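Local coordinates for protein cystathionine gamma-synthase (Xanthomonas oryzae pv. oryzae KACC 10331, PDB 6LD7) that probably makes cystathionine in methionine biosynthesis, using pyridoxal 5'-phosphate as its cofactor, as a member of the trans-sulfuration enzyme family, at residues I38-F44 with T58-T64; H266-A270 with G306-M311; A324-L329 with G390-A394. The protein carries 1 engineered substitution. All coordinates share one frame; numbering follows the deposited sequence.

Contact 1 of 3, residues I38-F44 with T58-T64; sequences IVLSSNF and TRSGNPT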
loop_
_atom_site.group_PDB
_atom_site.type_symbol
_atom_site.label_atom_id
_atom_site.label_comp_id
_atom_site.label_asym_id
_atom_site.label_seq_id
_atom_site.Cartn_x
_atom_site.Cartn_y
_atom_site.Cartn_z
ATOM N N ILE C 38 9.644 1.833 1.858
ATOM C CA ILE C 38 8.794 1.076 2.808
ATOM C C ILE C 38 9.393 -0.328 2.965
ATOM O O ILE C 38 9.435 -1.105 1.968
ATOM C CB ILE C 38 7.339 1.019 2.365
ATOM C CG1 ILE C 38 6.806 2.388 1.940
ATOM C CG2 ILE C 38 6.499 0.334 3.440
ATOM C CD1 ILE C 38 5.390 2.288 1.292
ATOM N N VAL C 39 9.936 -0.619 4.139
ATOM C CA VAL C 39 10.512 -1.954 4.429
ATOM C C VAL C 39 9.418 -2.814 5.071
ATOM O O VAL C 39 9.261 -2.834 6.332
ATOM C CB VAL C 39 11.760 -1.805 5.308
ATOM C CG1 VAL C 39 12.393 -3.130 5.527
ATOM C CG2 VAL C 39 12.766 -0.808 4.762
ATOM N N LEU C 40 8.636 -3.471 4.226
ATOM C CA LEU C 40 7.614 -4.441 4.683
ATOM C C LEU C 40 8.213 -5.742 5.268
ATOM O O LEU C 40 7.503 -6.398 6.018
ATOM C CB LEU C 40 6.724 -4.714 3.491
ATOM C CG LEU C 40 5.856 -3.543 3.038
ATOM C CD1 LEU C 40 4.844 -4.027 2.026
ATOM C CD2 LEU C 40 5.102 -2.862 4.182
ATOM N N SER C 41 9.444 -6.113 4.895
ATOM C CA SER C 41 10.072 -7.430 5.119
ATOM C C SER C 41 9.902 -7.837 6.567
ATOM O O SER C 41 10.294 -7.054 7.409
ATOM C CB SER C 41 11.555 -7.437 4.728
ATOM O OG SER C 41 11.981 -8.771 4.554
ATOM N N SER C 42 9.462 -9.072 6.801
ATOM C CA SER C 42 9.333 -9.634 8.147
ATOM C C SER C 42 10.737 -9.933 8.660
ATOM O O SER C 42 10.942 -9.852 9.859
ATOM C CB SER C 42 8.413 -10.862 8.148
ATOM O OG SER C 42 8.913 -11.815 7.228
ATOM N N ASN C 43 11.628 -10.419 7.783
ATOM C CA ASN C 43 12.973 -10.868 8.189
ATOM C C ASN C 43 14.060 -10.196 7.333
ATOM O O ASN C 43 13.784 -9.542 6.262
ATOM C CB ASN C 43 12.961 -12.400 8.251
ATOM C CG ASN C 43 12.667 -13.069 6.924
ATOM O OD1 ASN C 43 12.134 -12.413 6.000
ATOM N ND2 ASN C 43 12.965 -14.385 6.858
ATOM N N PHE C 44 15.256 -10.323 7.867
ATOM C CA PHE C 44 16.551 -9.743 7.431
ATOM C C PHE C 44 17.634 -10.840 7.521
ATOM O O PHE C 44 17.672 -11.581 8.498
ATOM C CB PHE C 44 16.897 -8.502 8.288
ATOM C CG PHE C 44 15.838 -7.456 8.339
ATOM C CD1 PHE C 44 14.752 -7.589 9.211
ATOM C CD2 PHE C 44 15.857 -6.384 7.481
ATOM C CE1 PHE C 44 13.702 -6.678 9.194
ATOM C CE2 PHE C 44 14.816 -5.464 7.479
ATOM C CZ PHE C 44 13.756 -5.583 8.341
ATOM N N THR C 58 10.958 -8.126 12.004
ATOM C CA THR C 58 10.159 -6.895 12.146
ATOM C C THR C 58 9.376 -6.812 13.470
ATOM O O THR C 58 9.316 -5.672 13.917
ATOM C CB THR C 58 9.382 -6.265 10.970
ATOM O OG1 THR C 58 7.933 -6.098 10.858
ATOM C CG2 THR C 58 10.199 -6.364 9.755
ATOM N N ARG C 59 9.004 -7.902 14.152
ATOM C CA ARG C 59 8.194 -7.797 15.390
ATOM C C ARG C 59 9.077 -7.006 16.379
ATOM O O ARG C 59 8.568 -6.201 17.161
ATOM C CB ARG C 59 7.768 -9.132 16.013
ATOM C CG ARG C 59 7.386 -8.955 17.490
ATOM C CD ARG C 59 6.637 -10.070 18.112
ATOM N NE ARG C 59 6.986 -11.389 17.589
ATOM C CZ ARG C 59 8.086 -12.081 17.936
ATOM N NH1 ARG C 59 8.946 -11.516 18.760
ATOM N NH2 ARG C 59 8.326 -13.321 17.471
ATOM N N SER C 60 10.389 -7.192 16.287
ATOM C CA SER C 60 11.353 -6.727 17.315
ATOM C C SER C 60 11.943 -5.312 16.950
ATOM O O SER C 60 11.983 -4.432 17.846
ATOM C CB SER C 60 12.312 -7.887 17.467
ATOM O OG SER C 60 13.594 -7.422 17.345
ATOM N N GLY C 61 12.223 -5.038 15.664
ATOM C CA GLY C 61 12.868 -3.831 15.104
ATOM C C GLY C 61 12.633 -3.799 13.573
ATOM O O GLY C 61 12.738 -4.860 12.886
ATOM N N ASN C 62 12.235 -2.657 13.019
ATOM C CA ASN C 62 12.005 -2.471 11.554
ATOM C C ASN C 62 12.352 -1.031 11.245
ATOM O O ASN C 62 12.012 -0.159 12.048
ATOM C CB ASN C 62 10.565 -2.749 11.200
ATOM C CG ASN C 62 10.236 -2.371 9.794
ATOM O OD1 ASN C 62 10.042 -1.172 9.565
ATOM N ND2 ASN C 62 10.162 -3.379 8.906
ATOM N N PRO C 63 13.144 -0.761 10.181
ATOM C CA PRO C 63 13.623 0.602 9.937
ATOM C C PRO C 63 12.529 1.614 9.606
ATOM O O PRO C 63 12.687 2.778 9.979
ATOM C CB PRO C 63 14.602 0.497 8.758
ATOM C CG PRO C 63 14.338 -0.835 8.180
ATOM C CD PRO C 63 13.713 -1.730 9.237
ATOM N N THR C 64 11.481 1.224 8.909
ATOM C CA THR C 64 10.372 2.176 8.585
ATOM C C THR C 64 9.667 2.594 9.893
ATOM O O THR C 64 9.382 3.800 10.106
ATOM C CB THR C 64 9.406 1.545 7.589
ATOM O OG1 THR C 64 10.195 1.286 6.411
ATOM C CG2 THR C 64 8.220 2.464 7.374
#
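N62 and T64 meet V39 because of how their side chains turn. In N62 the amide carbon CG lies opposite the backbone N across the CA-CB bond (chi1 171°). In T64 the hydroxyl sits beside its own backbone N (chi1 -61°), which brings it to the amide of V39. V39 N donates to T64 OG1 in a nearly straight bond of 3.0 Å. N62 ND2 donates to V39 O at 2.8 Å, also nearly straight. That oxygen lies in the amide plane of N62, while ND2 is tilted from the carbonyl plane of V39. The other end of the amide, OD1, accepts weakly from T64 N at 2.9 Å and also bonds R65 N. N62 stands at the N-cap of helix 63-76, and the bond from T64 N is its capping bond. Beside these bonds, V39 CG2 rests on P63 CG at 3.8 Å, the two side chains crossing at about a right angle. The CZ atom of F44 lies 4.0 Å from P63 CD, and N62 ND2 stands at the edge of the F44 ring. At the far end, T58 N donates to S42 O at 2.8 Å. R59, the next residue, hydrogen-bonds the cofactor-lysine side chain of a second subunit. Both buried polar groups of the V39 backbone are thus met by side chains at the helix start. The N62 amide is held at both ends, weakly at OD1 by T64 N, which probably fixes its rotation and ties loop to helix.

Contact 2 of 3, residues H266-A270 with G306-M311; sequences HQENA and GFGAMM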
loop_
_atom_site.group_PDB
_atom_site.type_symbol
_atom_site.label_atom_id
_atom_site.label_comp_id
_atom_site.label_asym_id
_atom_site.label_seq_id
_atom_site.Cartn_x
_atom_site.Cartn_y
_atom_site.Cartn_z
ATOM N N HIS C 266 -6.349 24.221 11.547
ATOM C CA HIS C 266 -7.278 23.678 12.540
ATOM C C HIS C 266 -7.518 24.803 13.575
ATOM O O HIS C 266 -8.651 25.036 14.006
ATOM C CB HIS C 266 -6.656 22.464 13.291
ATOM C CG HIS C 266 -6.659 21.159 12.576
ATOM N ND1 HIS C 266 -7.833 20.477 12.340
ATOM C CD2 HIS C 266 -5.649 20.337 12.246
ATOM C CE1 HIS C 266 -7.524 19.350 11.750
ATOM N NE2 HIS C 266 -6.200 19.212 11.711
ATOM N N GLN C 267 -6.451 25.406 14.070
ATOM C CA GLN C 267 -6.602 26.365 15.216
ATOM C C GLN C 267 -7.242 27.698 14.761
ATOM O O GLN C 267 -8.044 28.292 15.545
ATOM C CB GLN C 267 -5.256 26.568 15.885
ATOM C CG GLN C 267 -4.819 25.344 16.654
ATOM C CD GLN C 267 -3.558 25.602 17.436
ATOM O OE1 GLN C 267 -3.541 25.626 18.686
ATOM N NE2 GLN C 267 -2.483 25.788 16.699
ATOM N N GLU C 268 -6.966 28.146 13.550
ATOM C CA GLU C 268 -7.672 29.321 12.965
ATOM C C GLU C 268 -9.177 29.034 12.919
ATOM O O GLU C 268 -9.973 29.850 13.376
ATOM C CB GLU C 268 -7.133 29.624 11.577
ATOM C CG GLU C 268 -7.803 30.815 10.974
ATOM C CD GLU C 268 -7.453 31.192 9.520
ATOM O OE1 GLU C 268 -8.236 31.950 8.866
ATOM O OE2 GLU C 268 -6.382 30.812 9.061
ATOM N N ASN C 269 -9.558 27.843 12.492
ATOM C CA ASN C 269 -10.988 27.475 12.392
ATOM C C ASN C 269 -11.606 27.405 13.787
ATOM O O ASN C 269 -12.713 27.916 13.981
ATOM C CB ASN C 269 -11.177 26.151 11.661
ATOM C CG ASN C 269 -10.941 26.310 10.175
ATOM O OD1 ASN C 269 -10.959 27.449 9.643
ATOM N ND2 ASN C 269 -10.809 25.177 9.500
ATOM N N ALA C 270 -10.911 26.816 14.747
ATOM C CA ALA C 270 -11.444 26.641 16.106
ATOM C C ALA C 270 -11.654 28.003 16.784
ATOM O O ALA C 270 -12.715 28.192 17.395
ATOM C CB ALA C 270 -10.515 25.772 16.923
ATOM N N GLY C 306 -0.641 26.223 21.781
ATOM C CA GLY C 306 -1.849 26.794 21.154
ATOM C C GLY C 306 -3.012 26.169 21.850
ATOM O O GLY C 306 -2.756 25.243 22.675
ATOM N N PHE C 307 -4.228 26.568 21.553
ATOM C CA PHE C 307 -5.392 26.042 22.332
ATOM C C PHE C 307 -5.997 24.820 21.621
ATOM O O PHE C 307 -6.947 24.269 22.137
ATOM C CB PHE C 307 -6.354 27.208 22.477
ATOM C CG PHE C 307 -5.796 28.319 23.314
ATOM C CD1 PHE C 307 -5.526 28.071 24.662
ATOM C CD2 PHE C 307 -5.602 29.593 22.800
ATOM C CE1 PHE C 307 -5.074 29.087 25.484
ATOM C CE2 PHE C 307 -5.124 30.606 23.627
ATOM C CZ PHE C 307 -4.833 30.332 24.957
ATOM N N GLY C 308 -5.604 24.522 20.374
ATOM C CA GLY C 308 -6.052 23.296 19.721
ATOM C C GLY C 308 -7.353 23.493 19.039
ATOM O O GLY C 308 -7.717 24.644 18.708
ATOM N N ALA C 309 -7.968 22.386 18.668
ATOM C CA ALA C 309 -9.105 22.423 17.739
ATOM C C ALA C 309 -10.195 21.445 18.174
ATOM O O ALA C 309 -11.084 21.158 17.379
ATOM C CB ALA C 309 -8.589 22.202 16.344
ATOM N N MET C 310 -10.142 20.937 19.390
ATOM C CA MET C 310 -11.288 20.214 20.010
ATOM C C MET C 310 -12.062 21.196 20.881
ATOM O O MET C 310 -11.470 21.961 21.618
ATOM C CB MET C 310 -10.825 19.067 20.910
ATOM C CG MET C 310 -9.959 18.010 20.182
ATOM S SD MET C 310 -10.848 17.205 18.808
ATOM C CE MET C 310 -12.179 16.519 19.828
ATOM N N MET C 311 -13.359 21.106 20.814
ATOM C CA MET C 311 -14.231 21.832 21.729
ATOM C C MET C 311 -15.570 21.104 21.833
ATOM O O MET C 311 -15.933 20.255 20.977
ATOM C CB MET C 311 -14.421 23.284 21.249
ATOM C CG MET C 311 -15.351 23.451 20.125
ATOM S SD MET C 311 -15.479 25.242 19.642
ATOM C CE MET C 311 -13.788 25.566 19.149
#
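Q267 and G308 make the single hydrogen bond across this contact. G308 N donates to Q267 OE1 at 2.9 Å, in the carbonyl plane and on a lone pair, with a C=O...N angle of 125°. Extended beyond CG, the Q267 chain carries its amide to the backbone ahead of the strand. F307 N is also close to this oxygen, but its N-H points too far off the oxygen to bond. On its way, Q267 CG passes G308 O at 3.6 Å. The loop turns at G308, which has a positive phi of 87°.

The apolar contacts centre on A309 and A270. A309 CB meets H266 CB at 3.6 Å and A270 CB at 4.1 Å. A270 CB also lies 3.7 Å from A309 CA. With such small side chains, the CA atoms of A270 and A309 come within 5.1 Å. Further along, M311 bends at chi3 (62°) and its CE methyl lies 4.0 Å from A270 CB. The H266 ring turns away from the loop. Its ND1 hydrogen-bonds I375 O, and the ring meets that of Y210 edge-to-face; Y210 directly follows the lysine predicted to carry pyridoxal phosphate. Here helix 259-277 packs against the entry to strand 310-315, as helices pack on the smaller C-terminal sheet in fold type I pyridoxal phosphate enzymes.

Contact 3 of 3, residues A324-L329 with G390-A394; sequences AFVDGL and GLSRA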
loop_
_atom_site.group_PDB
_atom_site.type_symbol
_atom_site.label_atom_id
_atom_site.label_comp_id
_atom_site.label_asym_id
_atom_site.label_seq_id
_atom_site.Cartn_x
_atom_site.Cartn_y
_atom_site.Cartn_z
ATOM N N ALA C 324 -32.266 18.015 15.550
ATOM C CA ALA C 324 -32.457 18.990 14.443
ATOM C C ALA C 324 -31.076 19.580 14.025
ATOM O O ALA C 324 -30.792 19.703 12.825
ATOM C CB ALA C 324 -33.410 20.057 14.874
ATOM N N PHE C 325 -30.211 19.911 14.991
ATOM C CA PHE C 325 -28.894 20.537 14.710
ATOM C C PHE C 325 -28.125 19.603 13.760
ATOM O O PHE C 325 -27.657 19.975 12.699
ATOM C CB PHE C 325 -28.159 20.795 16.022
ATOM C CG PHE C 325 -26.809 21.445 15.877
ATOM C CD1 PHE C 325 -25.696 20.712 15.542
ATOM C CD2 PHE C 325 -26.654 22.813 16.071
ATOM C CE1 PHE C 325 -24.468 21.348 15.366
ATOM C CE2 PHE C 325 -25.429 23.425 15.896
ATOM C CZ PHE C 325 -24.336 22.701 15.543
ATOM N N VAL C 326 -27.980 18.348 14.176
ATOM C CA VAL C 326 -27.121 17.324 13.549
ATOM C C VAL C 326 -27.736 16.927 12.218
ATOM O O VAL C 326 -27.001 16.629 11.307
ATOM C CB VAL C 326 -27.005 16.177 14.573
ATOM C CG1 VAL C 326 -26.677 14.871 13.974
ATOM C CG2 VAL C 326 -26.017 16.577 15.650
ATOM N N ASP C 327 -29.045 17.048 12.087
ATOM C CA ASP C 327 -29.758 16.518 10.909
ATOM C C ASP C 327 -29.125 17.075 9.635
ATOM O O ASP C 327 -28.445 16.320 8.985
ATOM C CB ASP C 327 -31.262 16.774 10.963
ATOM C CG ASP C 327 -32.032 15.965 9.936
ATOM O OD1 ASP C 327 -31.380 15.313 9.133
ATOM O OD2 ASP C 327 -33.271 16.002 9.960
ATOM N N GLY C 328 -29.308 18.283 9.181
ATOM C CA GLY C 328 -28.616 18.525 7.873
ATOM C C GLY C 328 -27.184 19.118 7.865
ATOM O O GLY C 328 -26.867 19.836 6.901
ATOM N N LEU C 329 -26.258 18.781 8.769
ATOM C CA LEU C 329 -24.872 19.305 8.722
ATOM C C LEU C 329 -24.193 18.824 7.444
ATOM O O LEU C 329 -24.262 17.620 7.167
ATOM C CB LEU C 329 -24.132 18.778 9.944
ATOM C CG LEU C 329 -24.526 19.446 11.256
ATOM C CD1 LEU C 329 -23.811 18.751 12.390
ATOM C CD2 LEU C 329 -24.206 20.927 11.245
ATOM N N GLY C 390 -27.223 24.967 11.523
ATOM C CA GLY C 390 -27.536 23.980 12.575
ATOM C C GLY C 390 -28.181 24.665 13.798
ATOM O O GLY C 390 -29.176 24.171 14.306
ATOM N N LEU C 391 -27.658 25.802 14.230
ATOM C CA LEU C 391 -28.192 26.520 15.418
ATOM C C LEU C 391 -29.621 27.032 15.115
ATOM O O LEU C 391 -30.502 27.008 15.989
ATOM C CB LEU C 391 -27.235 27.668 15.694
ATOM C CG LEU C 391 -25.889 27.258 16.300
ATOM C CD1 LEU C 391 -24.997 28.474 16.430
ATOM C CD2 LEU C 391 -26.065 26.584 17.644
ATOM N N SER C 392 -29.860 27.379 13.858
ATOM C CA SER C 392 -31.175 27.816 13.339
ATOM C C SER C 392 -32.208 26.672 13.306
ATOM O O SER C 392 -33.312 26.837 13.854
ATOM C CB SER C 392 -30.918 28.416 12.005
ATOM O OG SER C 392 -32.117 28.810 11.472
ATOM N N ARG C 393 -31.853 25.502 12.785
ATOM C CA ARG C 393 -32.737 24.319 12.899
ATOM C C ARG C 393 -33.067 24.020 14.355
ATOM O O ARG C 393 -34.298 23.719 14.641
ATOM C CB ARG C 393 -32.126 23.035 12.385
ATOM C CG ARG C 393 -32.051 22.880 10.875
ATOM C CD ARG C 393 -31.312 21.507 10.730
ATOM N NE ARG C 393 -30.369 21.991 9.827
ATOM C CZ ARG C 393 -29.076 21.998 9.761
ATOM N NH1 ARG C 393 -28.217 21.340 10.488
ATOM N NH2 ARG C 393 -28.676 22.758 8.783
ATOM N N ALA C 394 -32.067 24.046 15.233
ATOM C CA ALA C 394 -32.277 23.792 16.680
ATOM C C ALA C 394 -33.260 24.822 17.275
ATOM O O ALA C 394 -34.102 24.446 18.052
ATOM C CB ALA C 394 -30.977 23.864 17.456
#
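F325 and G390 bring the late part of helix 319-327 against helix 380-396, with their CA atoms 4.3 Å apart. The absence of a side chain on G390 permits this approach. F325 holds its ring opposite its backbone N (chi1 -179°), and one ring face lies over G390. The CA of G390 is 4.2 Å from the centroid of the F325 ring and 27° off the ring normal, a CH-pi contact. L391 runs beside F325 in the same direction. Its CG sits in plane at the ring edge, and its CD2 is 3.7 Å from F325 CE2.

R393 makes the polar link. Its chain bends at chi3, though the bend is less sure because R393 CD sits too close to A324 O in the model. R393 NH1 donates to F325 O at 2.7 Å, in a bond well short of straight. The oxygen lies in the guanidinium plane, but NH1 is tilted from the carbonyl plane. G390 CA is 3.4 Å above one guanidinium face, toward the rim, and G328 CA is near the rim of the opposite face. G328 N also approaches NH1, but both are donors. The positive charge probably gains from F325 O, late in its helix. D327 OD2 is 6.7 Å from R393 NE, so any attraction there acts at a distance. A324 CB packs on R393 CB at 4.1 Å.

Beneath the pair lies the C-terminal sheet. F325 touches L315 of strand 310-315 and I345 of strand 344-346. L391 and A394 also rest on L315, so both helices share one sheet residue.

In the fold
The three contacts follow one another along the chain, each closing before the next opens. Contact 1 stands apart. It lies in the N-terminal region, its centre is about 36 Å from that of contact 2 and 48 Å from that of contact 3, and two other subunits reach it. It thus belongs to the assembly of the tetramer and sits beside a neighbour's cofactor. Contacts 2 and 3 are closer, with centres about 22 Å apart and nearest atoms about 10 Å apart. Both belong to the C-terminal region and its five-stranded sheet. Strand 310-315 of contact 2 is followed in the chain by helix 319-327 of contact 3. Together these two join helices 259-277, 319-327 and 380-396 against that sheet.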